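Local coordinates for protein lipase aflb (Neosartorya fumigata, PDB 6IDY) that probably hydrolyses ester bonds of lipids, as a fungal lipase of the alpha/beta-hydrolase type that carries a bound calcium ion, at residues 366-378 with 385-397. Residues are numbered along the deposited sequence; the frame is centred on the assembly and turned at random.
Sequences YNPLAWALAVDAL and DPSRLDLDVVCGR. With CA (calcium ion), chain D.
Helix 368-378 and the short helix 391-396 pass 9.0 Å apart at closest approach, their N-to-C directions 132° apart, and the 3-10 turn 386-388 lies against the C-terminal half of the longer helix. At that end Asp376 meets Arg388 side-on: NE of Arg388 points at OD1 of Asp376 (2.9 Å, 172°) on its syn lone pair. NH2 of Arg388 reaches OD2 of Asp376 at 2.8 Å, the carboxylate and guanidinium planes nearly coplanar. A bend at chi3 curls the arginine chain back to the carboxylate, with Asp385 CB over the guanidinium face. The backbone N of Asp385 binds Asp376 OD2 as well (2.7 Å), on the anti side and from the opposite face to NH2. Asp385 OD1 in turn closes an Asx turn with Ser387 N.

Next to this polar cluster, Leu389 spreads its two methyls over the helix: CD1 touches Ala372 CB (3.8 Å) and Leu373 CD2, while CD2 rests against Ala372 O and Asp376 CB. Val394 places CG1, anti to its backbone N, 3.6 Å from Leu369 CA, and Leu369 CD1 packs on Leu391 CD2. At the far end Pro368 CB abuts Arg397 CB (3.6 Å).

Leu369 and Leu391 also pack on helix 346-349, and a disulfide links Cys395 to Cys350, just after that helix. One turn past Leu373, Ala377 O binds calcium with Asp255, His380 and Gly382. Three N-H donors thus share the buried Asp376 carboxylate, which would probably favour its charged form and ties the chain beyond the calcium loop back to the helix.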
loop_
_atom_site.group_PDB
_atom_site.type_symbol
_atom_site.label_atom_id
_atom_site.label_comp_id
_atom_site.label_asym_id
_atom_site.label_seq_id
_atom_site.Cartn_x
_atom_site.Cartn_y
_atom_site.Cartn_z
ATOM N N TYR A 366 3.261 -0.685 -10.403
ATOM C CA TYR A 366 3.878 -1.228 -11.612
ATOM C C TYR A 366 4.328 -0.115 -12.573
ATOM O O TYR A 366 4.604 -0.389 -13.738
ATOM C CB TYR A 366 2.995 -2.299 -12.302
ATOM C CG TYR A 366 1.584 -1.878 -12.672
ATOM C CD1 TYR A 366 1.353 -0.961 -13.697
ATOM C CD2 TYR A 366 0.479 -2.469 -12.069
ATOM C CE1 TYR A 366 0.058 -0.596 -14.062
ATOM C CE2 TYR A 366 -0.821 -2.120 -12.433
ATOM C CZ TYR A 366 -1.026 -1.189 -13.437
ATOM O OH TYR A 366 -2.305 -0.824 -13.782
ATOM N N ASN A 367 4.410 1.135 -12.086
ATOM C CA ASN A 367 4.831 2.265 -12.917
ATOM C C ASN A 367 6.371 2.291 -13.107
ATOM O O ASN A 367 7.100 2.171 -12.120
ATOM C CB ASN A 367 4.308 3.593 -12.361
ATOM C CG ASN A 367 4.686 4.761 -13.224
ATOM O OD1 ASN A 367 5.763 5.336 -13.081
ATOM N ND2 ASN A 367 3.830 5.111 -14.167
ATOM N N PRO A 368 6.882 2.453 -14.357
ATOM C CA PRO A 368 8.345 2.433 -14.563
ATOM C C PRO A 368 9.110 3.559 -13.880
ATOM O O PRO A 368 10.229 3.324 -13.425
ATOM C CB PRO A 368 8.500 2.465 -16.084
ATOM C CG PRO A 368 7.220 2.979 -16.591
ATOM C CD PRO A 368 6.159 2.580 -15.641
ATOM N N LEU A 369 8.509 4.761 -13.791
ATOM C CA LEU A 369 9.116 5.904 -13.107
ATOM C C LEU A 369 9.168 5.637 -11.595
ATOM O O LEU A 369 10.198 5.905 -10.977
ATOM C CB LEU A 369 8.382 7.224 -13.430
ATOM C CG LEU A 369 8.877 8.498 -12.719
ATOM C CD1 LEU A 369 10.266 8.935 -13.217
ATOM C CD2 LEU A 369 7.862 9.623 -12.834
ATOM N N ALA A 370 8.087 5.044 -11.023
ATOM C CA ALA A 370 8.036 4.684 -9.599
ATOM C C ALA A 370 9.215 3.764 -9.238
ATOM O O ALA A 370 9.905 4.015 -8.250
ATOM C CB ALA A 370 6.716 4.004 -9.271
ATOM N N TRP A 371 9.470 2.745 -10.079
ATOM C CA TRP A 371 10.571 1.784 -9.938
ATOM C C TRP A 371 11.938 2.433 -10.087
ATOM O O TRP A 371 12.809 2.187 -9.255
ATOM C CB TRP A 371 10.412 0.644 -10.946
ATOM C CG TRP A 371 9.480 -0.412 -10.453
ATOM C CD1 TRP A 371 8.124 -0.313 -10.311
ATOM C CD2 TRP A 371 9.846 -1.705 -9.958
ATOM N NE1 TRP A 371 7.621 -1.474 -9.775
ATOM C CE2 TRP A 371 8.655 -2.355 -9.563
ATOM C CE3 TRP A 371 11.071 -2.390 -9.823
ATOM C CZ2 TRP A 371 8.653 -3.648 -9.023
ATOM C CZ3 TRP A 371 11.065 -3.680 -9.306
ATOM C CH2 TRP A 371 9.870 -4.289 -8.899
ATOM N N ALA A 372 12.116 3.278 -11.126
ATOM C CA ALA A 372 13.371 3.986 -11.378
ATOM C C ALA A 372 13.700 4.929 -10.212
ATOM O O ALA A 372 14.861 5.033 -9.823
ATOM C CB ALA A 372 13.288 4.753 -12.688
ATOM N N LEU A 373 12.669 5.557 -9.612
ATOM C CA LEU A 373 12.851 6.434 -8.456
ATOM C C LEU A 373 13.192 5.638 -7.206
ATOM O O LEU A 373 14.022 6.088 -6.418
ATOM C CB LEU A 373 11.617 7.315 -8.222
ATOM C CG LEU A 373 11.439 8.481 -9.194
ATOM C CD1 LEU A 373 10.015 8.937 -9.205
ATOM C CD2 LEU A 373 12.416 9.633 -8.899
ATOM N N ALA A 374 12.570 4.450 -7.034
ATOM C CA ALA A 374 12.840 3.569 -5.896
ATOM C C ALA A 374 14.309 3.110 -5.927
ATOM O O ALA A 374 14.982 3.171 -4.906
ATOM C CB ALA A 374 11.905 2.366 -5.925
ATOM N N VAL A 375 14.803 2.705 -7.114
ATOM C CA VAL A 375 16.174 2.243 -7.368
ATOM C C VAL A 375 17.155 3.395 -7.118
ATOM O O VAL A 375 18.141 3.215 -6.400
ATOM C CB VAL A 375 16.312 1.616 -8.787
ATOM C CG1 VAL A 375 17.772 1.353 -9.160
ATOM C CG2 VAL A 375 15.498 0.338 -8.893
ATOM N N ASP A 376 16.854 4.582 -7.664
ATOM C CA ASP A 376 17.677 5.775 -7.473
ATOM C C ASP A 376 17.748 6.193 -5.988
ATOM O O ASP A 376 18.827 6.562 -5.524
ATOM C CB ASP A 376 17.188 6.923 -8.367
ATOM C CG ASP A 376 17.981 8.191 -8.186
ATOM O OD1 ASP A 376 19.052 8.318 -8.825
ATOM O OD2 ASP A 376 17.553 9.039 -7.389
ATOM N N ALA A 377 16.619 6.111 -5.249
ATOM C CA ALA A 377 16.549 6.443 -3.818
ATOM C C ALA A 377 17.450 5.529 -2.989
ATOM O O ALA A 377 18.155 6.004 -2.100
ATOM C CB ALA A 377 15.116 6.327 -3.319
ATOM N N LEU A 378 17.417 4.220 -3.282
ATOM C CA LEU A 378 18.196 3.208 -2.575
ATOM C C LEU A 378 19.695 3.258 -2.871
ATOM O O LEU A 378 20.480 2.796 -2.045
ATOM C CB LEU A 378 17.633 1.808 -2.864
ATOM C CG LEU A 378 16.226 1.537 -2.325
ATOM C CD1 LEU A 378 15.640 0.296 -2.941
ATOM C CD2 LEU A 378 16.221 1.439 -0.808
ATOM N N ASP A 385 15.730 11.034 -7.065
ATOM C CA ASP A 385 15.834 12.292 -7.790
ATOM C C ASP A 385 15.593 12.067 -9.285
ATOM O O ASP A 385 16.425 11.418 -9.929
ATOM C CB ASP A 385 17.219 12.927 -7.542
ATOM C CG ASP A 385 17.395 14.368 -8.004
ATOM O OD1 ASP A 385 16.580 14.839 -8.828
ATOM O OD2 ASP A 385 18.347 15.021 -7.545
ATOM N N PRO A 386 14.489 12.615 -9.863
ATOM C CA PRO A 386 14.238 12.407 -11.303
ATOM C C PRO A 386 15.297 13.012 -12.230
ATOM O O PRO A 386 15.447 12.543 -13.367
ATOM C CB PRO A 386 12.851 13.014 -11.531
ATOM C CG PRO A 386 12.628 13.931 -10.394
ATOM C CD PRO A 386 13.405 13.397 -9.229
ATOM N N SER A 387 16.059 14.020 -11.740
ATOM C CA SER A 387 17.122 14.667 -12.519
ATOM C C SER A 387 18.335 13.743 -12.742
ATOM O O SER A 387 19.142 14.012 -13.632
ATOM C CB SER A 387 17.541 15.991 -11.883
ATOM O OG SER A 387 18.343 15.795 -10.731
ATOM N N ARG A 388 18.450 12.649 -11.950
ATOM C CA ARG A 388 19.531 11.659 -12.072
ATOM C C ARG A 388 19.128 10.518 -12.998
ATOM O O ARG A 388 19.939 9.634 -13.278
ATOM C CB ARG A 388 19.911 11.086 -10.702
ATOM C CG ARG A 388 20.746 12.012 -9.825
ATOM C CD ARG A 388 21.384 11.247 -8.676
ATOM N NE ARG A 388 20.387 10.680 -7.760
ATOM C CZ ARG A 388 20.145 11.127 -6.532
ATOM N NH1 ARG A 388 20.832 12.151 -6.043
ATOM N NH2 ARG A 388 19.223 10.549 -5.778
ATOM N N LEU A 389 17.879 10.525 -13.468
ATOM C CA LEU A 389 17.362 9.474 -14.342
ATOM C C LEU A 389 17.371 9.873 -15.810
ATOM O O LEU A 389 17.244 11.055 -16.133
ATOM C CB LEU A 389 15.922 9.084 -13.933
ATOM C CG LEU A 389 15.675 8.589 -12.501
ATOM C CD1 LEU A 389 14.185 8.417 -12.247
ATOM C CD2 LEU A 389 16.402 7.278 -12.225
ATOM N N ASP A 390 17.468 8.872 -16.698
ATOM C CA ASP A 390 17.357 9.082 -18.136
ATOM C C ASP A 390 15.842 9.037 -18.373
ATOM O O ASP A 390 15.279 7.959 -18.581
ATOM C CB ASP A 390 18.090 7.962 -18.904
ATOM C CG ASP A 390 18.149 8.122 -20.418
ATOM O OD1 ASP A 390 17.404 8.972 -20.964
ATOM O OD2 ASP A 390 18.938 7.395 -21.058
ATOM N N LEU A 391 15.177 10.206 -18.255
ATOM C CA LEU A 391 13.718 10.318 -18.367
ATOM C C LEU A 391 13.164 9.953 -19.742
ATOM O O LEU A 391 12.044 9.462 -19.794
ATOM C CB LEU A 391 13.186 11.685 -17.903
ATOM C CG LEU A 391 13.351 12.014 -16.406
ATOM C CD1 LEU A 391 12.823 13.393 -16.096
ATOM C CD2 LEU A 391 12.652 10.987 -15.514
ATOM N N ASP A 392 13.933 10.110 -20.835
ATOM C CA ASP A 392 13.456 9.700 -22.169
ATOM C C ASP A 392 13.200 8.183 -22.209
ATOM O O ASP A 392 12.169 7.747 -22.723
ATOM C CB ASP A 392 14.448 10.114 -23.274
ATOM C CG ASP A 392 14.613 11.615 -23.449
ATOM O OD1 ASP A 392 13.585 12.336 -23.441
ATOM O OD2 ASP A 392 15.769 12.070 -23.614
ATOM N N VAL A 393 14.117 7.394 -21.616
ATOM C CA VAL A 393 14.020 5.938 -21.539
ATOM C C VAL A 393 12.942 5.543 -20.507
ATOM O O VAL A 393 12.034 4.782 -20.838
ATOM C CB VAL A 393 15.403 5.284 -21.243
ATOM C CG1 VAL A 393 15.279 3.780 -21.007
ATOM C CG2 VAL A 393 16.401 5.567 -22.366
ATOM N N VAL A 394 13.035 6.077 -19.272
ATOM C CA VAL A 394 12.113 5.771 -18.174
ATOM C C VAL A 394 10.649 6.137 -18.524
ATOM O O VAL A 394 9.770 5.280 -18.391
ATOM C CB VAL A 394 12.599 6.393 -16.837
ATOM C CG1 VAL A 394 11.546 6.265 -15.742
ATOM C CG2 VAL A 394 13.921 5.765 -16.387
ATOM N N CYS A 395 10.401 7.379 -19.000
ATOM C CA CYS A 395 9.052 7.840 -19.355
ATOM C C CYS A 395 8.477 7.134 -20.590
ATOM O O CYS A 395 7.260 7.059 -20.721
ATOM C CB CYS A 395 8.984 9.361 -19.488
ATOM S SG CYS A 395 9.421 10.265 -17.974
ATOM N N GLY A 396 9.350 6.596 -21.443
ATOM C CA GLY A 396 8.979 5.858 -22.648
ATOM C C GLY A 396 8.421 4.472 -22.374
ATOM O O GLY A 396 7.780 3.875 -23.240
ATOM N N ARG A 397 8.667 3.947 -21.166
ATOM C CA ARG A 397 8.198 2.634 -20.732
ATOM C C ARG A 397 6.769 2.711 -20.172
ATOM O O ARG A 397 6.310 3.783 -19.774
ATOM C CB ARG A 397 9.126 2.073 -19.638
ATOM C CG ARG A 397 10.548 1.705 -20.057
ATOM C CD ARG A 397 11.369 1.466 -18.803
ATOM N NE ARG A 397 12.733 1.009 -19.077
ATOM C CZ ARG A 397 13.755 1.166 -18.240
ATOM N NH1 ARG A 397 13.586 1.796 -17.084
ATOM N NH2 ARG A 397 14.958 0.707 -18.559
HETATM CA CA CA D . 18.606 7.150 -0.255
HETATM O O HOH W 1 20.304 5.624 0.314
HETATM O O HOH W 2 18.976 7.899 1.997
#